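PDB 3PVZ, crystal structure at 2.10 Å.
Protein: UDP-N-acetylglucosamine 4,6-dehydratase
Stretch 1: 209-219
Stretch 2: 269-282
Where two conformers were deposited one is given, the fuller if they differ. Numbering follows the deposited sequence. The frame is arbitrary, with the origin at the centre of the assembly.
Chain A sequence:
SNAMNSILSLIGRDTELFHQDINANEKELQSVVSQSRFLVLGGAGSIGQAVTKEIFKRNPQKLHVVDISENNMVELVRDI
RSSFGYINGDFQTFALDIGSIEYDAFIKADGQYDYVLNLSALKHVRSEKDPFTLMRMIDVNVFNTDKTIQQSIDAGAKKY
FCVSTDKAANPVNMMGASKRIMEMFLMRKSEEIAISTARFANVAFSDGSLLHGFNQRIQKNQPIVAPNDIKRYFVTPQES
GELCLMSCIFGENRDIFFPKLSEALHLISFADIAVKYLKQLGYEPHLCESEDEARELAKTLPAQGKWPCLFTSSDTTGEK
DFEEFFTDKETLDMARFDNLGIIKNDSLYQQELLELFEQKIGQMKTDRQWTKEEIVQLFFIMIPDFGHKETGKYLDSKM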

ATOM      1  N   SER A 209       0.843   4.411  11.226  1.00 39.70           N
ATOM      2  CA  SER A 209       1.199   4.600  12.631  1.00 40.16           C
ATOM      3  C   SER A 209      -0.037   4.984  13.452  1.00 41.27           C
ATOM      4  O   SER A 209      -1.042   5.456  12.919  1.00 40.82           O
ATOM      5  CB  SER A 209       2.215   5.715  12.763  1.00 39.20           C
ATOM      6  OG  SER A 209       1.621   7.020  12.603  1.00 38.86           O
ATOM      7  N   LEU A 210       0.068   4.801  14.761  1.00 42.55           N
ATOM      8  CA  LEU A 210      -0.952   5.260  15.684  1.00 44.31           C
ATOM      9  C   LEU A 210      -1.301   6.730  15.472  1.00 43.68           C
ATOM     10  O   LEU A 210      -2.460   7.108  15.489  1.00 44.30           O
ATOM     11  CB  LEU A 210      -0.516   5.014  17.125  1.00 45.62           C
ATOM     12  CG  LEU A 210      -1.153   3.874  17.908  1.00 49.28           C
ATOM     13  CD1 LEU A 210      -0.725   3.992  19.408  1.00 50.08           C
ATOM     14  CD2 LEU A 210      -2.706   3.886  17.785  1.00 51.23           C
ATOM     15  N   LEU A 211      -0.291   7.552  15.272  1.00 42.99           N
ATOM     16  CA  LEU A 211      -0.499   8.970  15.074  1.00 43.13           C
ATOM     17  C   LEU A 211      -1.285   9.225  13.802  1.00 42.86           C
ATOM     18  O   LEU A 211      -2.160  10.063  13.772  1.00 42.99           O
ATOM     19  CB  LEU A 211       0.832   9.715  15.008  1.00 42.47           C
ATOM     20  CG  LEU A 211       1.279  10.409  16.290  1.00 44.52           C
ATOM     21  CD1 LEU A 211       1.508   9.438  17.484  1.00 43.41           C
ATOM     22  CD2 LEU A 211       2.539  11.199  15.986  1.00 44.12           C
ATOM     23  N   HIS A 212      -0.948   8.507  12.743  1.00 42.11           N
ATOM     24  CA  HIS A 212      -1.679   8.619  11.503  1.00 42.45           C
ATOM     25  C   HIS A 212      -3.127   8.207  11.774  1.00 42.86           C
ATOM     26  O   HIS A 212      -4.056   8.794  11.238  1.00 42.25           O
ATOM     27  CB  HIS A 212      -1.046   7.734  10.424  1.00 41.96           C
ATOM     28  CG  HIS A 212      -1.890   7.569   9.220  1.00 43.06           C
ATOM     29  ND1 HIS A 212      -1.869   8.467   8.177  1.00 45.35           N
ATOM     30  CD2 HIS A 212      -2.810   6.625   8.897  1.00 47.00           C
ATOM     31  CE1 HIS A 212      -2.726   8.071   7.250  1.00 45.15           C
ATOM     32  NE2 HIS A 212      -3.310   6.958   7.666  1.00 46.03           N
ATOM     33  N   GLY A 213      -3.288   7.182  12.597  1.00 43.27           N
ATOM     34  CA  GLY A 213      -4.601   6.807  13.093  1.00 45.13           C
ATOM     35  C   GLY A 213      -5.385   7.958  13.748  1.00 45.52           C
ATOM     36  O   GLY A 213      -6.596   8.068  13.541  1.00 45.13           O
ATOM     37  N   PHE A 214      -4.706   8.832  14.499  1.00 45.94           N
ATOM     38  CA  PHE A 214      -5.424   9.952  15.163  1.00 47.07           C
ATOM     39  C   PHE A 214      -6.122  10.801  14.129  1.00 47.36           C
ATOM     40  O   PHE A 214      -7.294  11.128  14.302  1.00 48.08           O
ATOM     41  CB  PHE A 214      -4.538  10.869  16.026  1.00 47.44           C
ATOM     42  CG  PHE A 214      -3.810  10.190  17.150  1.00 44.87           C
ATOM     43  CD1 PHE A 214      -4.174   8.953  17.615  1.00 44.94           C
ATOM     44  CD2 PHE A 214      -2.755  10.841  17.762  1.00 45.78           C
ATOM     45  CE1 PHE A 214      -3.477   8.364  18.664  1.00 46.68           C
ATOM     46  CE2 PHE A 214      -2.058  10.257  18.816  1.00 45.66           C
ATOM     47  CZ  PHE A 214      -2.419   9.014  19.256  1.00 44.00           C
ATOM     48  N   ASN A 215      -5.445  11.118  13.025  1.00 47.13           N
ATOM     49  CA  ASN A 215      -6.073  11.881  11.933  0.50 47.24           C
ATOM     50  C   ASN A 215      -7.341  11.195  11.434  1.00 47.82           C
ATOM     51  O   ASN A 215      -8.373  11.829  11.178  1.00 47.57           O
ATOM     52  CB  ASN A 215      -5.123  12.039  10.738  0.50 46.56           C
ATOM     53  CG  ASN A 215      -3.948  12.918  11.044  0.50 46.93           C
ATOM     54  OD1 ASN A 215      -4.090  13.925  11.727  0.50 47.74           O
ATOM     55  ND2 ASN A 215      -2.768  12.543  10.541  0.50 45.39           N
ATOM     56  N   GLN A 216      -7.248   9.883  11.254  1.00 47.85           N
ATOM     57  CA  GLN A 216      -8.363   9.149  10.681  1.00 47.91           C
ATOM     58  C   GLN A 216      -9.518   9.181  11.635  1.00 48.57           C
ATOM     59  O   GLN A 216     -10.649   9.489  11.250  1.00 48.47           O
ATOM     60  CB  GLN A 216      -7.943   7.716  10.356  1.00 48.14           C
ATOM     61  CG  GLN A 216      -6.864   7.633   9.305  1.00 47.51           C
ATOM     62  CD  GLN A 216      -7.351   8.070   7.936  1.00 48.55           C
ATOM     63  OE1 GLN A 216      -6.988   9.140   7.462  1.00 50.93           O
ATOM     64  NE2 GLN A 216      -8.175   7.244   7.295  1.00 47.07           N
ATOM     65  N   ARG A 217      -9.227   8.906  12.905  1.00 49.15           N
ATOM     66  CA  ARG A 217     -10.249   8.959  13.930  1.00 49.67           C
ATOM     67  C   ARG A 217     -10.925  10.330  13.932  1.00 50.57           C
ATOM     68  O   ARG A 217     -12.148  10.412  13.944  1.00 50.80           O
ATOM     69  CB  ARG A 217      -9.685   8.637  15.324  1.00 49.71           C
ATOM     70  CG  ARG A 217      -8.990   7.281  15.479  1.00 48.03           C
ATOM     71  CD  ARG A 217      -9.889   6.079  15.454  1.00 46.86           C
ATOM     72  NE  ARG A 217     -10.526   5.807  14.166  1.00 48.12           N
ATOM     73  CZ  ARG A 217      -9.910   5.418  13.045  1.00 47.05           C
ATOM     74  NH1 ARG A 217      -8.583   5.276  12.961  1.00 44.77           N
ATOM     75  NH2 ARG A 217     -10.643   5.179  11.980  1.00 48.42           N
ATOM     76  N   ILE A 218     -10.152  11.405  13.893  1.00 51.31           N
ATOM     77  CA  ILE A 218     -10.755  12.737  13.901  1.00 53.67           C
ATOM     78  C   ILE A 218     -11.642  12.943  12.677  1.00 55.00           C
ATOM     79  O   ILE A 218     -12.731  13.502  12.774  1.00 56.55           O
ATOM     80  CB  ILE A 218      -9.710  13.882  13.913  1.00 53.56           C
ATOM     81  CG1 ILE A 218      -8.903  13.885  15.207  1.00 54.68           C
ATOM     82  CG2 ILE A 218     -10.415  15.240  13.774  1.00 54.35           C
ATOM     83  CD1 ILE A 218      -9.769  14.008  16.463  1.00 58.89           C
ATOM     84  N   GLN A 219     -11.159  12.485  11.534  1.00 55.19           N
ATOM     85  CA  GLN A 219     -11.864  12.638  10.275  1.00 56.72           C
ATOM     86  C   GLN A 219     -13.190  11.837  10.219  1.00 57.49           C
ATOM     87  O   GLN A 219     -14.134  12.221   9.507  1.00 57.92           O
ATOM     88  CB  GLN A 219     -10.927  12.174   9.161  1.00 55.91           C
ATOM     89  CG  GLN A 219     -11.146  12.769   7.816  1.00 58.96           C
ATOM     90  CD  GLN A 219     -10.069  12.292   6.847  1.00 61.21           C
ATOM     91  OE1 GLN A 219      -8.894  12.680   6.964  1.00 62.87           O
ATOM     92  NE2 GLN A 219     -10.454  11.414   5.911  1.00 62.13           N
ATOM     93  N   SER A 269       4.673  10.052  25.550  1.00 46.02           N
ATOM     94  CA  SER A 269       3.737   8.946  25.407  1.00 45.91           C
ATOM     95  C   SER A 269       2.774   9.232  24.269  1.00 44.61           C
ATOM     96  O   SER A 269       2.616  10.371  23.873  1.00 44.19           O
ATOM     97  CB  SER A 269       2.977   8.712  26.725  1.00 46.92           C
ATOM     98  OG  SER A 269       1.871   9.598  26.839  1.00 47.22           O
ATOM     99  N   PHE A 270       2.160   8.180  23.748  1.00 43.46           N
ATOM    100  CA  PHE A 270       1.189   8.297  22.707  1.00 43.31           C
ATOM    101  C   PHE A 270      -0.034   9.071  23.186  1.00 44.00           C
ATOM    102  O   PHE A 270      -0.579   9.876  22.433  1.00 43.27           O
ATOM    103  CB  PHE A 270       0.760   6.912  22.200  1.00 43.47           C
ATOM    104  CG  PHE A 270       1.814   6.202  21.403  1.00 43.24           C
ATOM    105  CD1 PHE A 270       2.077   6.584  20.110  1.00 44.30           C
ATOM    106  CD2 PHE A 270       2.561   5.187  21.954  1.00 45.13           C
ATOM    107  CE1 PHE A 270       3.045   5.964  19.369  1.00 44.83           C
ATOM    108  CE2 PHE A 270       3.545   4.551  21.218  1.00 46.19           C
ATOM    109  CZ  PHE A 270       3.795   4.947  19.912  1.00 46.67           C
ATOM    110  N   ALA A 271      -0.486   8.785  24.405  1.00 44.06           N
ATOM    111  CA  ALA A 271      -1.598   9.520  24.998  1.00 45.45           C
ATOM    112  C   ALA A 271      -1.282  11.015  25.085  1.00 45.45           C
ATOM    113  O   ALA A 271      -2.132  11.878  24.773  1.00 45.54           O
ATOM    114  CB  ALA A 271      -1.920   8.978  26.388  1.00 45.43           C
ATOM    115  N   ASP A 272      -0.058  11.326  25.492  1.00 45.54           N
ATOM    116  CA  ASP A 272       0.339  12.706  25.626  1.00 46.01           C
ATOM    117  C   ASP A 272       0.340  13.422  24.269  1.00 45.39           C
ATOM    118  O   ASP A 272      -0.115  14.560  24.185  1.00 45.83           O
ATOM    119  CB  ASP A 272       1.657  12.824  26.371  1.00 46.07           C
ATOM    120  CG  ASP A 272       1.466  12.793  27.908  1.00 50.15           C
ATOM    121  OD1 ASP A 272       0.308  12.832  28.376  1.00 50.91           O
ATOM    122  OD2 ASP A 272       2.465  12.735  28.659  1.00 55.13           O
ATOM    123  N   ILE A 273       0.777  12.750  23.209  1.00 44.67           N
ATOM    124  CA  ILE A 273       0.698  13.350  21.865  1.00 44.18           C
ATOM    125  C   ILE A 273      -0.750  13.559  21.484  1.00 44.12           C
ATOM    126  O   ILE A 273      -1.073  14.601  20.956  1.00 44.14           O
ATOM    127  CB  ILE A 273       1.332  12.500  20.757  1.00 43.37           C
ATOM    128  CG1 ILE A 273       2.827  12.255  20.992  1.00 44.52           C
ATOM    129  CG2 ILE A 273       1.151  13.172  19.379  1.00 43.06           C
ATOM    130  CD1 ILE A 273       3.669  13.484  21.094  1.00 45.26           C
ATOM    131  N   ALA A 274      -1.626  12.592  21.756  1.00 44.58           N
ATOM    132  CA  ALA A 274      -3.056  12.764  21.430  1.00 45.84           C
ATOM    133  C   ALA A 274      -3.661  14.012  22.092  1.00 47.37           C
ATOM    134  O   ALA A 274      -4.290  14.829  21.437  1.00 48.23           O
ATOM    135  CB  ALA A 274      -3.887  11.498  21.790  1.00 45.22           C
ATOM    136  N   VAL A 275      -3.455  14.167  23.384  1.00 49.11           N
ATOM    137  CA  VAL A 275      -3.953  15.349  24.074  1.00 50.81           C
ATOM    138  C   VAL A 275      -3.424  16.635  23.407  1.00 51.77           C
ATOM    139  O   VAL A 275      -4.216  17.492  23.017  1.00 51.84           O
ATOM    140  CB  VAL A 275      -3.585  15.315  25.547  1.00 51.34           C
ATOM    141  CG1 VAL A 275      -4.099  16.533  26.237  1.00 52.32           C
ATOM    142  CG2 VAL A 275      -4.152  14.059  26.189  1.00 51.14           C
ATOM    143  N   LYS A 276      -2.102  16.745  23.203  1.00 52.20           N
ATOM    144  CA  LYS A 276      -1.544  17.929  22.531  1.00 52.84           C
ATOM    145  C   LYS A 276      -2.217  18.196  21.199  1.00 52.64           C
ATOM    146  O   LYS A 276      -2.444  19.349  20.831  1.00 52.78           O
ATOM    147  CB  LYS A 276      -0.046  17.784  22.284  1.00 52.35           C
ATOM    148  CG  LYS A 276       0.790  18.119  23.495  1.00 56.08           C
ATOM    149  CD  LYS A 276       2.179  17.439  23.444  1.00 58.49           C
ATOM    150  CE  LYS A 276       2.789  17.256  24.856  1.00 60.96           C
ATOM    151  NZ  LYS A 276       3.445  18.489  25.402  1.00 62.71           N
ATOM    152  N   TYR A 277      -2.501  17.112  20.486  1.00 52.44           N
ATOM    153  CA  TYR A 277      -3.001  17.159  19.142  1.00 52.83           C
ATOM    154  C   TYR A 277      -4.474  17.594  19.112  1.00 54.27           C
ATOM    155  O   TYR A 277      -4.861  18.415  18.283  1.00 53.68           O
ATOM    156  CB  TYR A 277      -2.783  15.791  18.513  1.00 52.08           C
ATOM    157  CG  TYR A 277      -3.380  15.602  17.153  1.00 53.16           C
ATOM    158  CD1 TYR A 277      -3.021  16.406  16.087  1.00 54.79           C
ATOM    159  CD2 TYR A 277      -4.289  14.593  16.930  1.00 54.92           C
ATOM    160  CE1 TYR A 277      -3.564  16.220  14.843  1.00 54.61           C
ATOM    161  CE2 TYR A 277      -4.834  14.401  15.709  1.00 55.86           C
ATOM    162  CZ  TYR A 277      -4.474  15.206  14.667  1.00 55.89           C
ATOM    163  OH  TYR A 277      -5.058  14.966  13.463  1.00 56.28           O
ATOM    164  N   LEU A 278      -5.270  17.067  20.038  1.00 55.98           N
ATOM    165  CA  LEU A 278      -6.662  17.503  20.209  1.00 57.59           C
ATOM    166  C   LEU A 278      -6.757  18.970  20.613  1.00 59.68           C
ATOM    167  O   LEU A 278      -7.615  19.669  20.134  1.00 60.67           O
ATOM    168  CB  LEU A 278      -7.373  16.644  21.245  1.00 57.63           C
ATOM    169  CG  LEU A 278      -7.652  15.217  20.805  1.00 55.66           C
ATOM    170  CD1 LEU A 278      -8.135  14.349  21.962  1.00 54.98           C
ATOM    171  CD2 LEU A 278      -8.658  15.227  19.686  1.00 54.30           C
ATOM    172  N   LYS A 279      -5.866  19.445  21.477  1.00 62.03           N
ATOM    173  CA  LYS A 279      -5.881  20.862  21.880  1.00 63.79           C
ATOM    174  C   LYS A 279      -5.497  21.762  20.718  1.00 64.28           C
ATOM    175  O   LYS A 279      -6.072  22.830  20.545  1.00 64.53           O
ATOM    176  CB  LYS A 279      -4.940  21.119  23.049  1.00 64.13           C
ATOM    177  CG  LYS A 279      -5.314  20.337  24.285  1.00 66.01           C
ATOM    178  CD  LYS A 279      -4.837  21.046  25.533  1.00 67.16           C
ATOM    179  CE  LYS A 279      -5.115  20.242  26.790  1.00 67.89           C
ATOM    180  NZ  LYS A 279      -4.215  20.726  27.861  1.00 67.79           N
ATOM    181  N   GLN A 280      -4.528  21.322  19.918  1.00 64.48           N
ATOM    182  CA  GLN A 280      -4.127  22.076  18.727  0.60 64.49           C
ATOM    183  C   GLN A 280      -5.293  22.140  17.711  1.00 64.71           C
ATOM    184  O   GLN A 280      -5.393  23.088  16.952  1.00 64.66           O
ATOM    185  CB  GLN A 280      -2.830  21.503  18.107  0.60 63.60           C
ATOM    186  CG  GLN A 280      -1.749  22.563  17.800  0.60 64.73           C
ATOM    187  CD  GLN A 280      -0.353  21.972  17.499  0.60 65.77           C
ATOM    188  OE1 GLN A 280       0.560  22.033  18.338  0.60 65.96           O
ATOM    189  NE2 GLN A 280      -0.186  21.415  16.293  0.60 65.89           N
ATOM    190  N   LEU A 281      -6.172  21.130  17.726  1.00 65.12           N
ATOM    191  CA  LEU A 281      -7.405  21.094  16.908  1.00 65.43           C
ATOM    192  C   LEU A 281      -8.595  21.818  17.574  1.00 66.54           C
ATOM    193  O   LEU A 281      -9.667  21.932  16.986  1.00 67.19           O
ATOM    194  CB  LEU A 281      -7.805  19.626  16.617  1.00 65.20           C
ATOM    195  CG  LEU A 281      -7.331  18.918  15.332  1.00 64.27           C
ATOM    196  CD1 LEU A 281      -6.108  19.588  14.729  1.00 64.01           C
ATOM    197  CD2 LEU A 281      -7.071  17.429  15.574  1.00 63.44           C
ATOM    198  N   GLY A 282      -8.419  22.276  18.807  1.00 67.19           N
ATOM    199  CA  GLY A 282      -9.466  23.006  19.520  1.00 68.00           C
ATOM    200  C   GLY A 282     -10.419  22.116  20.291  1.00 68.52           C
ATOM    201  O   GLY A 282     -11.535  22.531  20.609  1.00 69.62           O
TER

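Two helices, 210-219 and a second that begins at Phe270, pack side by side with their N-to-C directions 36° apart. Their axes come no nearer than 10.9 Å, a separation that leaves room for large side chains between them, and the contact is almost wholly apolar.

Aliphatic and aromatic packing does most of the work. Ile218 reaches the far end of the second stretch: its CD1 lies 3.6 Å from Leu278 CD2, and its CG1 lies 4.0 Å from Leu281 CD2 and 4.1 Å from Tyr277 CE2. A branched aliphatic side chain whose CA-to-CB bond points toward the partner helix suits a site with three apolar neighbours. At the other end, Leu211 starts out sideways, yet its end comes nearer, placing CG 4.1 Å from Ile273 CG2 and CD1 3.9 Å from Phe270 CD1.

The aromatic rings add contacts that depend on their faces and edges. Phe214, the residue of the first helix with the most area covered by the second stretch, points toward its partner near Ala274, where the two CA atoms are 7.3 Å apart. Ala274 CB sits over one face of the Phe214 ring, 4.1 Å from its centroid and 29° off the normal, a CH-pi contact. The small methyl of alanine lets the flat ring lie close to the opposing backbone: Phe214 CZ is 3.8 Å from Phe270 O, which lies at the ring edge, as does Ile273 CG2. The Phe270 ring is used in the same two ways. Leu210 CD1 stands over its face, 4.1 Å from the centroid and 20° off the normal, while Leu211 CD1 meets its edge. Tyr277 packs its CE2 3.6 Å from Phe214 CB, and the same CE2 atom is 4.1 Å from Ile218 CG1, so one broad ring meets two neighbours.

Polar contact between the helices is confined to Asn215 and Tyr277, whose modelled OD1 and OH atoms are 2.2 Å apart; this is too short to take at face value, and the Asn215 amide is probably turned over in the model.

The clear hydrogen bonds lie within each stretch. Serine caps both helices: Ser209 OG accepts from His212 N at 3.0 Å, and Ser269 OG accepts from Asp272 N at 2.9 Å. Serine's short hydroxyl side chain can reach forward to an amide three residues on, which the first turn leaves without a backbone partner. Beyond the second helix, Gly282 adopts positive phi in a Schellman motif, a conformation in which a CB would jam against the preceding carbonyl oxygen.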